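Local coordinates for thiamine pyrophosphokinase (Bacillus subtilis, PDB 3LM8), which catalyses the ATP-dependent pyrophosphorylation of thiamine to thiamine diphosphate, releasing AMP, and takes part in thiamine salvage, at residues V31-V36 against E57-R62; H71-E76 against L86-E91; I127-I130 against H135-M138; I155-F160 against L167-F172. The protein carries 1 engineered substitution. All coordinates share one frame; numbering follows the deposited sequence.

Contact 1: residues V31-V36 against E57-R62; sequences VDKGTV and EQERRR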
loop_
_atom_site.group_PDB
_atom_site.type_symbol
_atom_site.label_atom_id
_atom_site.label_comp_id
_atom_site.label_asym_id
_atom_site.label_seq_id
_atom_site.Cartn_x
_atom_site.Cartn_y
_atom_site.Cartn_z
ATOM N N VAL A 31 7.651 11.030 -1.799
ATOM C CA VAL A 31 8.630 10.621 -0.797
ATOM C C VAL A 31 9.866 10.153 -1.545
ATOM O O VAL A 31 9.779 9.289 -2.405
ATOM C CB VAL A 31 8.070 9.456 0.090
ATOM C CG1 VAL A 31 9.196 8.748 0.815
ATOM C CG2 VAL A 31 7.048 9.999 1.101
ATOM N N ASP A 32 11.014 10.740 -1.232
ATOM C CA ASP A 32 12.262 10.368 -1.889
ATOM C C ASP A 32 12.117 10.508 -3.396
ATOM O O ASP A 32 11.366 11.355 -3.861
ATOM C CB ASP A 32 12.628 8.926 -1.532
ATOM C CG ASP A 32 13.997 8.515 -2.065
ATOM O OD1 ASP A 32 14.977 9.265 -1.838
ATOM O OD2 ASP A 32 14.092 7.439 -2.702
ATOM N N LYS A 33 12.838 9.674 -4.149
ATOM C CA LYS A 33 12.789 9.685 -5.615
ATOM C C LYS A 33 11.339 9.740 -6.088
ATOM O O LYS A 33 11.044 10.197 -7.199
ATOM C CB LYS A 33 13.443 8.423 -6.175
ATOM C CG LYS A 33 14.952 8.436 -6.164
ATOM C CD LYS A 33 15.487 9.133 -7.407
ATOM C CE LYS A 33 15.153 8.349 -8.668
ATOM N NZ LYS A 33 15.509 9.089 -9.909
ATOM N N GLY A 34 10.443 9.274 -5.220
ATOM C CA GLY A 34 9.029 9.245 -5.529
ATOM C C GLY A 34 8.474 10.555 -6.028
ATOM O O GLY A 34 7.685 10.567 -6.973
ATOM N N THR A 35 8.851 11.666 -5.401
ATOM C CA THR A 35 8.338 12.936 -5.881
ATOM C C THR A 35 8.837 13.147 -7.312
ATOM O O THR A 35 8.142 13.734 -8.130
ATOM C CB THR A 35 8.731 14.132 -4.962
ATOM O OG1 THR A 35 9.277 15.185 -5.766
ATOM C CG2 THR A 35 9.714 13.713 -3.895
ATOM N N VAL A 36 10.029 12.644 -7.620
ATOM C CA VAL A 36 10.555 12.754 -8.978
ATOM C C VAL A 36 9.616 11.974 -9.909
ATOM O O VAL A 36 9.232 12.460 -10.973
ATOM C CB VAL A 36 12.000 12.162 -9.092
ATOM C CG1 VAL A 36 12.342 11.869 -10.548
ATOM C CG2 VAL A 36 13.026 13.147 -8.512
ATOM N N GLU A 57 21.349 16.050 -9.276
ATOM C CA GLU A 57 21.567 17.480 -9.455
ATOM C C GLU A 57 20.488 18.061 -10.359
ATOM O O GLU A 57 19.729 18.942 -9.953
ATOM C CB GLU A 57 22.948 17.705 -10.083
ATOM C CG GLU A 57 23.383 16.578 -11.043
ATOM C CD GLU A 57 24.469 15.674 -10.457
ATOM O OE1 GLU A 57 25.572 16.195 -10.195
ATOM O OE2 GLU A 57 24.231 14.459 -10.257
ATOM N N GLN A 58 20.424 17.559 -11.586
ATOM C CA GLN A 58 19.429 18.026 -12.538
ATOM C C GLN A 58 18.033 17.792 -11.948
ATOM O O GLN A 58 17.209 18.704 -11.892
ATOM C CB GLN A 58 19.577 17.268 -13.860
ATOM C CG GLN A 58 19.057 18.022 -15.080
ATOM C CD GLN A 58 19.949 19.186 -15.475
ATOM O OE1 GLN A 58 20.262 20.050 -14.657
ATOM N NE2 GLN A 58 20.359 19.215 -16.739
ATOM N N GLU A 59 17.787 16.567 -11.492
ATOM C CA GLU A 59 16.500 16.192 -10.910
ATOM C C GLU A 59 15.987 17.204 -9.899
ATOM O O GLU A 59 14.782 17.453 -9.825
ATOM C CB GLU A 59 16.590 14.793 -10.261
ATOM C CG GLU A 59 16.313 13.629 -11.232
ATOM C CD GLU A 59 16.664 12.244 -10.671
ATOM O OE1 GLU A 59 16.319 11.231 -11.323
ATOM O OE2 GLU A 59 17.288 12.157 -9.591
ATOM N N ARG A 60 16.892 17.790 -9.123
ATOM C CA ARG A 60 16.489 18.764 -8.114
ATOM C C ARG A 60 16.074 20.045 -8.835
ATOM O O ARG A 60 15.022 20.630 -8.547
ATOM C CB ARG A 60 17.648 19.038 -7.142
ATOM C CG ARG A 60 17.224 19.532 -5.749
ATOM C CD ARG A 60 18.440 19.832 -4.866
ATOM N NE ARG A 60 18.099 20.109 -3.466
ATOM C CZ ARG A 60 17.285 21.083 -3.057
ATOM N NH1 ARG A 60 17.043 21.249 -1.760
ATOM N NH2 ARG A 60 16.704 21.890 -3.939
ATOM N N ARG A 61 16.897 20.472 -9.785
ATOM C CA ARG A 61 16.584 21.671 -10.544
ATOM C C ARG A 61 15.234 21.497 -11.221
ATOM O O ARG A 61 14.366 22.367 -11.140
ATOM C CB ARG A 61 17.654 21.935 -11.596
ATOM C CG ARG A 61 19.009 22.305 -11.027
ATOM C CD ARG A 61 19.703 23.241 -11.991
ATOM N NE ARG A 61 19.531 22.781 -13.366
ATOM C CZ ARG A 61 19.798 23.512 -14.442
ATOM N NH1 ARG A 61 19.608 23.000 -15.650
ATOM N NH2 ARG A 61 20.248 24.754 -14.311
ATOM N N ARG A 62 15.067 20.359 -11.885
ATOM C CA ARG A 62 13.830 20.044 -12.582
ATOM C C ARG A 62 12.634 20.136 -11.638
ATOM O O ARG A 62 11.572 20.624 -12.022
ATOM C CB ARG A 62 13.925 18.644 -13.191
ATOM C CG ARG A 62 12.832 18.310 -14.185
ATOM C CD ARG A 62 13.236 17.112 -15.034
ATOM N NE ARG A 62 14.433 17.393 -15.827
ATOM C CZ ARG A 62 15.077 16.492 -16.564
ATOM N NH1 ARG A 62 14.648 15.237 -16.614
ATOM N NH2 ARG A 62 16.154 16.844 -17.252
#
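The carboxylate of Glu59 is the flat group here, and Lys33 and Val36 approach it from different directions. Val36 CG1 stands over one side of its plane, 4.1 Å from Glu59 OE1. Lys33 NZ arrives near the OE1 end, displaced from the plane toward that same side. It forms a salt bridge of 2.7 Å with Glu59 OE1 and stays 3.6 Å from Glu59 OE2. The lysine chain bends at chi2 (-85°) and again at chi3 (-66°), which brings the ammonium round to meet the acid. The two side chains cross at about a right angle.

This bridge ties the first turn of helix 33-41 to the first turn of helix 57-66, in the catalytic alpha/beta domain with its parallel sheet. Glu59 OE2 takes a hydrogen bond from Thr56 N, just before its own helix. That is the pattern of the glutamate half of a capping box. Each carboxylate oxygen therefore has its own partner, and the Thr56 bond helps to fix the rotation of the group. Val36 also packs on Ile55 and Ile63. The lysine side chain also touches Ser54.

Contact 2: residues H71-E76 against L86-E91; sequences HVYQAE and LDWALE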
loop_
_atom_site.group_PDB
_atom_site.type_symbol
_atom_site.label_atom_id
_atom_site.label_comp_id
_atom_site.label_asym_id
_atom_site.label_seq_id
_atom_site.Cartn_x
_atom_site.Cartn_y
_atom_site.Cartn_z
ATOM N N HIS A 71 6.993 22.344 -0.542
ATOM C CA HIS A 71 7.671 22.213 0.733
ATOM C C HIS A 71 8.127 20.769 0.927
ATOM O O HIS A 71 7.397 19.839 0.601
ATOM C CB HIS A 71 6.761 22.575 1.891
ATOM C CG HIS A 71 7.438 22.459 3.215
ATOM N ND1 HIS A 71 6.817 21.940 4.330
ATOM C CD2 HIS A 71 8.704 22.756 3.592
ATOM C CE1 HIS A 71 7.673 21.919 5.336
ATOM N NE2 HIS A 71 8.826 22.409 4.914
ATOM N N VAL A 72 9.323 20.592 1.481
ATOM C CA VAL A 72 9.876 19.263 1.714
ATOM C C VAL A 72 10.197 19.042 3.189
ATOM O O VAL A 72 11.052 19.736 3.743
ATOM C CB VAL A 72 11.174 19.068 0.911
ATOM C CG1 VAL A 72 11.691 17.653 1.102
ATOM C CG2 VAL A 72 10.927 19.374 -0.555
ATOM N N TYR A 73 9.517 18.081 3.816
ATOM C CA TYR A 73 9.746 17.772 5.227
ATOM C C TYR A 73 10.866 16.751 5.359
ATOM O O TYR A 73 10.803 15.679 4.772
ATOM C CB TYR A 73 8.491 17.199 5.879
ATOM C CG TYR A 73 7.315 18.140 5.942
ATOM C CD1 TYR A 73 6.662 18.545 4.778
ATOM C CD2 TYR A 73 6.841 18.614 7.164
ATOM C CE1 TYR A 73 5.565 19.395 4.823
ATOM C CE2 TYR A 73 5.739 19.470 7.221
ATOM C CZ TYR A 73 5.108 19.857 6.043
ATOM O OH TYR A 73 4.037 20.724 6.068
ATOM N N GLN A 74 11.885 17.068 6.150
ATOM C CA GLN A 74 12.998 16.147 6.296
ATOM C C GLN A 74 12.762 15.139 7.405
ATOM O O GLN A 74 11.992 15.392 8.336
ATOM C CB GLN A 74 14.289 16.922 6.558
ATOM C CG GLN A 74 15.437 16.530 5.634
ATOM C CD GLN A 74 15.897 15.085 5.821
ATOM O OE1 GLN A 74 15.157 14.128 5.541
ATOM N NE2 GLN A 74 17.130 14.921 6.299
ATOM N N ALA A 75 13.429 13.993 7.289
ATOM C CA ALA A 75 13.317 12.917 8.267
ATOM C C ALA A 75 14.356 13.071 9.377
ATOM O O ALA A 75 15.190 13.976 9.328
ATOM C CB ALA A 75 13.495 11.571 7.573
ATOM N N GLU A 76 14.308 12.179 10.368
ATOM C CA GLU A 76 15.243 12.219 11.495
ATOM C C GLU A 76 16.155 10.987 11.562
ATOM O O GLU A 76 16.604 10.612 12.644
ATOM C CB GLU A 76 14.484 12.338 12.826
ATOM C CG GLU A 76 13.128 13.025 12.743
ATOM C CD GLU A 76 13.194 14.390 12.097
ATOM O OE1 GLU A 76 13.882 15.278 12.647
ATOM O OE2 GLU A 76 12.555 14.576 11.037
ATOM N N LEU A 86 3.527 8.963 6.198
ATOM C CA LEU A 86 2.312 8.284 6.624
ATOM C C LEU A 86 1.646 8.960 7.826
ATOM O O LEU A 86 0.420 9.047 7.884
ATOM C CB LEU A 86 2.608 6.821 6.937
ATOM C CG LEU A 86 1.364 5.948 7.125
ATOM C CD1 LEU A 86 0.474 6.027 5.880
ATOM C CD2 LEU A 86 1.802 4.509 7.412
ATOM N N ASP A 87 2.443 9.441 8.778
ATOM C CA ASP A 87 1.891 10.138 9.942
ATOM C C ASP A 87 1.137 11.385 9.486
ATOM O O ASP A 87 0.062 11.699 9.986
ATOM C CB ASP A 87 2.999 10.573 10.909
ATOM C CG ASP A 87 3.598 9.418 11.679
ATOM O OD1 ASP A 87 2.868 8.456 11.979
ATOM O OD2 ASP A 87 4.801 9.480 12.003
ATOM N N TRP A 88 1.727 12.102 8.538
ATOM C CA TRP A 88 1.130 13.317 7.992
ATOM C C TRP A 88 -0.223 12.994 7.367
ATOM O O TRP A 88 -1.191 13.745 7.523
ATOM C CB TRP A 88 2.056 13.905 6.928
ATOM C CG TRP A 88 1.611 15.225 6.390
ATOM C CD1 TRP A 88 1.948 16.458 6.862
ATOM C CD2 TRP A 88 0.734 15.445 5.281
ATOM N NE1 TRP A 88 1.337 17.435 6.116
ATOM C CE2 TRP A 88 0.583 16.840 5.138
ATOM C CE3 TRP A 88 0.059 14.598 4.395
ATOM C CZ2 TRP A 88 -0.217 17.412 4.144
ATOM C CZ3 TRP A 88 -0.739 15.169 3.407
ATOM C CH2 TRP A 88 -0.869 16.563 3.292
ATOM N N ALA A 89 -0.277 11.872 6.653
ATOM C CA ALA A 89 -1.499 11.437 5.987
ATOM C C ALA A 89 -2.554 10.872 6.953
ATOM O O ALA A 89 -3.743 11.177 6.817
ATOM C CB ALA A 89 -1.160 10.419 4.913
ATOM N N LEU A 90 -2.129 10.054 7.918
ATOM C CA LEU A 90 -3.071 9.497 8.890
ATOM C C LEU A 90 -3.696 10.651 9.662
ATOM O O LEU A 90 -4.884 10.641 9.977
ATOM C CB LEU A 90 -2.370 8.532 9.858
ATOM C CG LEU A 90 -1.957 7.176 9.266
ATOM C CD1 LEU A 90 -1.227 6.351 10.298
ATOM C CD2 LEU A 90 -3.181 6.436 8.781
ATOM N N GLU A 91 -2.897 11.663 9.952
ATOM C CA GLU A 91 -3.412 12.812 10.673
ATOM C C GLU A 91 -4.564 13.435 9.869
ATOM O O GLU A 91 -5.661 13.638 10.398
ATOM C CB GLU A 91 -2.285 13.816 10.906
ATOM C CG GLU A 91 -2.633 14.983 11.801
ATOM C CD GLU A 91 -3.275 16.131 11.050
ATOM O OE1 GLU A 91 -2.746 16.497 9.979
ATOM O OE2 GLU A 91 -4.293 16.675 11.535
#
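Tyr73 and Trp88 make the one direct meeting between segments 71-76 and 86-91, which lie on strand 71-73 and helix 81-92. The two elements belong to a beta-alpha-beta crossover in the parallel sheet. Strand 71-73 is at the sheet edge, and the helix leads on to strand 96-100, with three strands lying between the two. The meeting itself is loose. Tyr73 OH and Trp88 NE1 are 4.3 Å apart and are not hydrogen-bonded. The tyrosine ring and the five-membered ring of the indole meet obliquely, with centroids 5.7 Å apart and planes at 57°.

The tighter packing is on the sheet, where Phe49 of the neighbouring strand 47-49 joins the two rings: it meets Tyr73 with nearly parallel planes and Trp88 edge-to-face. Glu47 of the same strand also touches both. On another side of the helix, Leu86, Ala89 and Leu90 press on Ile97 of strand 96-100, so the helix is anchored by its aliphatic side.

Toward solvent the cover is thinner: Tyr73 and Trp88 are each partly exposed. Lys92, from the same helix, makes a cation-pi contact with the indole. Trp88 CG is anti to the backbone N (chi1 -174°), which carries the indole away from the helix toward the strand. Its five-membered ring leads: Trp88 CD1 lies 4.8 Å from Tyr73 OH, slightly farther than NE1.

Contact 3: residues I127-I130 against H135-M138; sequences IRLI and HIQM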
loop_
_atom_site.group_PDB
_atom_site.type_symbol
_atom_site.label_atom_id
_atom_site.label_comp_id
_atom_site.label_asym_id
_atom_site.label_seq_id
_atom_site.Cartn_x
_atom_site.Cartn_y
_atom_site.Cartn_z
ATOM N N ILE A 127 -5.431 1.402 4.416
ATOM C CA ILE A 127 -4.114 1.685 3.856
ATOM C C ILE A 127 -3.789 0.559 2.888
ATOM O O ILE A 127 -3.524 -0.570 3.292
ATOM C CB ILE A 127 -3.049 1.725 4.962
ATOM C CG1 ILE A 127 -3.471 2.725 6.047
ATOM C CG2 ILE A 127 -1.691 2.091 4.368
ATOM C CD1 ILE A 127 -2.487 2.837 7.198
ATOM N N ARG A 128 -3.820 0.861 1.603
ATOM C CA ARG A 128 -3.553 -0.150 0.584
ATOM C C ARG A 128 -2.199 0.099 -0.057
ATOM O O ARG A 128 -1.887 1.236 -0.392
ATOM C CB ARG A 128 -4.663 -0.094 -0.477
ATOM C CG ARG A 128 -4.363 -0.859 -1.740
ATOM C CD ARG A 128 -5.476 -0.708 -2.774
ATOM N NE ARG A 128 -6.725 -1.336 -2.354
ATOM C CZ ARG A 128 -7.816 -0.668 -1.998
ATOM N NH1 ARG A 128 -7.829 0.659 -2.007
ATOM N NH2 ARG A 128 -8.902 -1.331 -1.630
ATOM N N LEU A 129 -1.386 -0.944 -0.205
ATOM C CA LEU A 129 -0.076 -0.776 -0.848
ATOM C C LEU A 129 -0.261 -1.238 -2.277
ATOM O O LEU A 129 -0.919 -2.243 -2.514
ATOM C CB LEU A 129 1.007 -1.633 -0.188
ATOM C CG LEU A 129 1.160 -1.694 1.337
ATOM C CD1 LEU A 129 2.403 -2.533 1.639
ATOM C CD2 LEU A 129 1.281 -0.296 1.950
ATOM N N ILE A 130 0.320 -0.519 -3.231
ATOM C CA ILE A 130 0.154 -0.893 -4.634
ATOM C C ILE A 130 1.397 -0.833 -5.517
ATOM O O ILE A 130 2.181 0.120 -5.453
ATOM C CB ILE A 130 -0.872 0.006 -5.331
ATOM C CG1 ILE A 130 -2.175 0.055 -4.534
ATOM C CG2 ILE A 130 -1.099 -0.497 -6.753
ATOM C CD1 ILE A 130 -3.191 1.004 -5.128
ATOM N N HIS A 135 -1.597 -5.775 -4.597
ATOM C CA HIS A 135 -2.368 -4.886 -3.744
ATOM C C HIS A 135 -2.318 -5.532 -2.369
ATOM O O HIS A 135 -2.859 -6.612 -2.152
ATOM C CB HIS A 135 -3.822 -4.785 -4.210
ATOM C CG HIS A 135 -4.019 -3.907 -5.404
ATOM N ND1 HIS A 135 -5.265 -3.639 -5.930
ATOM C CD2 HIS A 135 -3.132 -3.234 -6.174
ATOM C CE1 HIS A 135 -5.135 -2.835 -6.970
ATOM N NE2 HIS A 135 -3.852 -2.575 -7.141
ATOM N N ILE A 136 -1.652 -4.879 -1.436
ATOM C CA ILE A 136 -1.542 -5.438 -0.104
ATOM C C ILE A 136 -2.387 -4.645 0.868
ATOM O O ILE A 136 -2.452 -3.415 0.783
ATOM C CB ILE A 136 -0.075 -5.432 0.366
ATOM C CG1 ILE A 136 0.758 -6.251 -0.607
ATOM C CG2 ILE A 136 0.035 -6.031 1.766
ATOM C CD1 ILE A 136 2.193 -5.953 -0.544
ATOM N N GLN A 137 -3.031 -5.352 1.790
ATOM C CA GLN A 137 -3.876 -4.708 2.787
ATOM C C GLN A 137 -3.992 -5.584 4.018
ATOM O O GLN A 137 -4.061 -6.811 3.928
ATOM C CB GLN A 137 -5.266 -4.445 2.217
ATOM C CG GLN A 137 -5.820 -3.077 2.528
ATOM C CD GLN A 137 -7.236 -2.898 2.000
ATOM O OE1 GLN A 137 -7.480 -2.978 0.791
ATOM N NE2 GLN A 137 -8.180 -2.655 2.908
HETATM N N MSE A 138 -3.997 -4.941 5.175
HETATM C CA MSE A 138 -4.107 -5.649 6.433
HETATM C C MSE A 138 -5.464 -5.391 7.046
HETATM O O MSE A 138 -6.024 -4.310 6.901
HETATM C CB MSE A 138 -3.012 -5.194 7.395
HETATM C CG MSE A 138 -1.735 -6.008 7.305
HETATM SE SE MSE A 138 -0.478 -5.578 8.711
HETATM C CE MSE A 138 -1.695 -4.871 10.040
HETATM O O HOH W 1 -3.726 -1.967 5.427
#
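Leu129 and Ile136 face each other as an antiparallel hydrogen-bonded pair. Leu129 N donates to Ile136 O at 2.9 Å, nearly straight at 171° and in the carbonyl plane. Ile136 N returns a bond of the same length to Leu129 O, and this donor is tilted 19° from the plane of the Leu129 carbonyl. Their side chains lie on one face of the sheet, where Leu129 CB and Ile136 CB are 4.0 Å apart.

Ile130 and His135 form the next pair, which is not hydrogen-bonded. Ile130 CG2 comes within 3.5 Å of His135 CD2, reaching the imidazole obliquely. Arg128 CD lies above one face of the same ring, offset toward its rim. The guanidinium then passes Gln137, its plane 88° from that of the amide. Arg128 NH2 is 3.3 Å from Gln137 OE1, but the angle is too poor for a hydrogen bond.

Further out, Gln98 OE1 accepts a hydrogen bond from Arg128 NH1 and so steadies the arginine. On the other face, Leu117 of helix 107-122 covers both Leu129 and Ile136, and Phe110 adds to the cover over Ile136. The strands spread at their far end. A water there bridges the gap, donating to Ile127 O and accepting from the backbone N of Met138, a selenomethionine, at 3.0 Å. Strands 96-100 and 207-212 flank the pair through backbone bonds. The two strands form a beta hairpin, the point where the parallel part of the central sheet gives way to antiparallel strands.

Contact 4: residues I155-F160 against L167-F172; sequences ISFIPF and LTLTGF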
loop_
_atom_site.group_PDB
_atom_site.type_symbol
_atom_site.label_atom_id
_atom_site.label_comp_id
_atom_site.label_asym_id
_atom_site.label_seq_id
_atom_site.Cartn_x
_atom_site.Cartn_y
_atom_site.Cartn_z
ATOM N N ILE A 155 -5.782 -14.104 -4.853
ATOM C CA ILE A 155 -6.064 -13.418 -3.602
ATOM C C ILE A 155 -5.475 -14.317 -2.539
ATOM O O ILE A 155 -5.975 -15.417 -2.347
ATOM C CB ILE A 155 -7.573 -13.348 -3.346
ATOM C CG1 ILE A 155 -8.244 -12.485 -4.407
ATOM C CG2 ILE A 155 -7.851 -12.839 -1.935
ATOM C CD1 ILE A 155 -9.652 -12.940 -4.725
ATOM N N SER A 156 -4.421 -13.863 -1.865
ATOM C CA SER A 156 -3.788 -14.654 -0.817
ATOM C C SER A 156 -4.006 -14.023 0.552
ATOM O O SER A 156 -4.128 -12.809 0.673
ATOM C CB SER A 156 -2.290 -14.772 -1.083
ATOM O OG SER A 156 -2.043 -15.415 -2.322
ATOM N N PHE A 157 -4.054 -14.850 1.587
ATOM C CA PHE A 157 -4.242 -14.352 2.947
ATOM C C PHE A 157 -3.092 -14.846 3.805
ATOM O O PHE A 157 -2.719 -16.013 3.743
ATOM C CB PHE A 157 -5.559 -14.855 3.537
ATOM C CG PHE A 157 -6.784 -14.228 2.927
ATOM C CD1 PHE A 157 -7.075 -12.889 3.141
ATOM C CD2 PHE A 157 -7.660 -14.990 2.161
ATOM C CE1 PHE A 157 -8.223 -12.312 2.608
ATOM C CE2 PHE A 157 -8.806 -14.429 1.622
ATOM C CZ PHE A 157 -9.093 -13.088 1.845
ATOM N N ILE A 158 -2.524 -13.958 4.610
ATOM C CA ILE A 158 -1.416 -14.348 5.465
ATOM C C ILE A 158 -1.552 -13.765 6.860
ATOM O O ILE A 158 -1.743 -12.561 7.027
ATOM C CB ILE A 158 -0.086 -13.897 4.854
ATOM C CG1 ILE A 158 0.005 -14.415 3.420
ATOM C CG2 ILE A 158 1.070 -14.418 5.686
ATOM C CD1 ILE A 158 1.181 -13.899 2.661
ATOM N N PRO A 159 -1.460 -14.621 7.886
ATOM C CA PRO A 159 -1.571 -14.197 9.288
ATOM C C PRO A 159 -0.420 -13.248 9.596
ATOM O O PRO A 159 0.655 -13.388 9.013
ATOM C CB PRO A 159 -1.438 -15.508 10.072
ATOM C CG PRO A 159 -1.834 -16.582 9.065
ATOM C CD PRO A 159 -1.226 -16.073 7.780
ATOM N N PHE A 160 -0.632 -12.297 10.506
ATOM C CA PHE A 160 0.428 -11.353 10.849
ATOM C C PHE A 160 1.010 -11.490 12.257
ATOM O O PHE A 160 1.935 -12.268 12.470
ATOM C CB PHE A 160 -0.038 -9.911 10.632
ATOM C CG PHE A 160 1.069 -8.899 10.748
ATOM C CD1 PHE A 160 1.296 -8.223 11.945
ATOM C CD2 PHE A 160 1.905 -8.638 9.665
ATOM C CE1 PHE A 160 2.339 -7.301 12.059
ATOM C CE2 PHE A 160 2.950 -7.721 9.768
ATOM C CZ PHE A 160 3.166 -7.051 10.968
ATOM N N LEU A 167 -11.569 -18.145 10.690
ATOM C CA LEU A 167 -11.511 -17.569 9.353
ATOM C C LEU A 167 -12.499 -18.270 8.438
ATOM O O LEU A 167 -12.483 -19.496 8.319
ATOM C CB LEU A 167 -10.102 -17.710 8.761
ATOM C CG LEU A 167 -9.923 -17.250 7.301
ATOM C CD1 LEU A 167 -10.275 -15.778 7.180
ATOM C CD2 LEU A 167 -8.486 -17.468 6.845
ATOM N N THR A 168 -13.354 -17.487 7.792
ATOM C CA THR A 168 -14.346 -18.019 6.872
ATOM C C THR A 168 -14.205 -17.353 5.515
ATOM O O THR A 168 -14.107 -16.131 5.417
ATOM C CB THR A 168 -15.771 -17.783 7.398
ATOM O OG1 THR A 168 -15.995 -18.613 8.547
ATOM C CG2 THR A 168 -16.803 -18.100 6.314
ATOM N N LEU A 169 -14.192 -18.165 4.469
ATOM C CA LEU A 169 -14.063 -17.658 3.108
ATOM C C LEU A 169 -15.259 -18.101 2.271
ATOM O O LEU A 169 -15.629 -19.274 2.271
ATOM C CB LEU A 169 -12.763 -18.174 2.487
ATOM C CG LEU A 169 -11.501 -17.833 3.273
ATOM C CD1 LEU A 169 -10.308 -18.486 2.611
ATOM C CD2 LEU A 169 -11.311 -16.333 3.334
ATOM N N THR A 170 -15.857 -17.162 1.550
ATOM C CA THR A 170 -17.020 -17.469 0.734
ATOM C C THR A 170 -16.948 -16.782 -0.609
ATOM O O THR A 170 -16.774 -15.567 -0.678
ATOM C CB THR A 170 -18.304 -17.020 1.429
ATOM O OG1 THR A 170 -18.408 -17.674 2.698
ATOM C CG2 THR A 170 -19.517 -17.368 0.576
ATOM N N GLY A 171 -17.114 -17.562 -1.673
ATOM C CA GLY A 171 -17.040 -17.025 -3.020
ATOM C C GLY A 171 -15.643 -17.301 -3.538
ATOM O O GLY A 171 -15.213 -16.779 -4.573
ATOM N N PHE A 172 -14.929 -18.146 -2.805
ATOM C CA PHE A 172 -13.562 -18.495 -3.154
ATOM C C PHE A 172 -13.420 -19.917 -3.698
ATOM O O PHE A 172 -14.178 -20.821 -3.338
ATOM C CB PHE A 172 -12.648 -18.320 -1.929
ATOM C CG PHE A 172 -12.516 -16.898 -1.464
ATOM C CD1 PHE A 172 -11.297 -16.238 -1.544
ATOM C CD2 PHE A 172 -13.611 -16.215 -0.945
ATOM C CE1 PHE A 172 -11.168 -14.918 -1.112
ATOM C CE2 PHE A 172 -13.493 -14.893 -0.511
ATOM C CZ PHE A 172 -12.271 -14.246 -0.595
#
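Phe157 pushes its ring into the hollow between Leu169 and Phe172. One atom does most of the touching. Phe157 CE2 lies 3.6 Å from Leu169 CD2 and is equally close to Phe172 CE1. The leucine methyl meets the ring obliquely, and the two side chains run antiparallel as they pass, one from each sheet. Phe172 CE1 instead comes to the edge of the Phe157 ring, near its plane. The two aromatic planes stand at 44°, with centroids 5.9 Å apart. Ile155 fills the next place along: its CG2 meets the edge of the Phe172 ring, 4.0 Å from Phe172 CE1.

These side chains join two sheets of a beta sandwich in the thiamine-binding part of the chain. Strand 154-159 borders the mixed sheet, while strand 167-170 lies inside the four-stranded antiparallel one. The backbones stay far apart, with Ile155 CA and Phe172 CA 9.1 Å from each other, so the two segments meet through side chains alone. Phe200 packs against both Phe157 and Leu169, and Leu193 touches both Ile155 and Phe172. At Gly171, just before Phe172, phi is 98°; a side chain there would jam against the preceding carbonyl O, which calls for glycine. The side chain of Leu169 also comes within about 4 Å of bound thiamine and touches Leu176, a residue of the thiamine pocket.

In the fold
Contacts 1 and 2 lie at the surface of the catalytic part, and contact 4 is buried in the thiamine-binding part. Contact 3 is partly buried near the chain centre. The chemistry follows: one salt bridge joins helices in contact 1, two partly exposed rings meet in contact 2, backbone bonds dominate contact 3, and contact 4 is wholly apolar. Contacts 2, 3 and 4 all reach the mixed sheet. Leu90 of contact 2 packs on Ile127 of contact 3, and Met138 of contact 3 packs on Phe160 of contact 4. Contacts 1 and 4, with centres about 39 Å apart, lie on opposite sides of the chain centre.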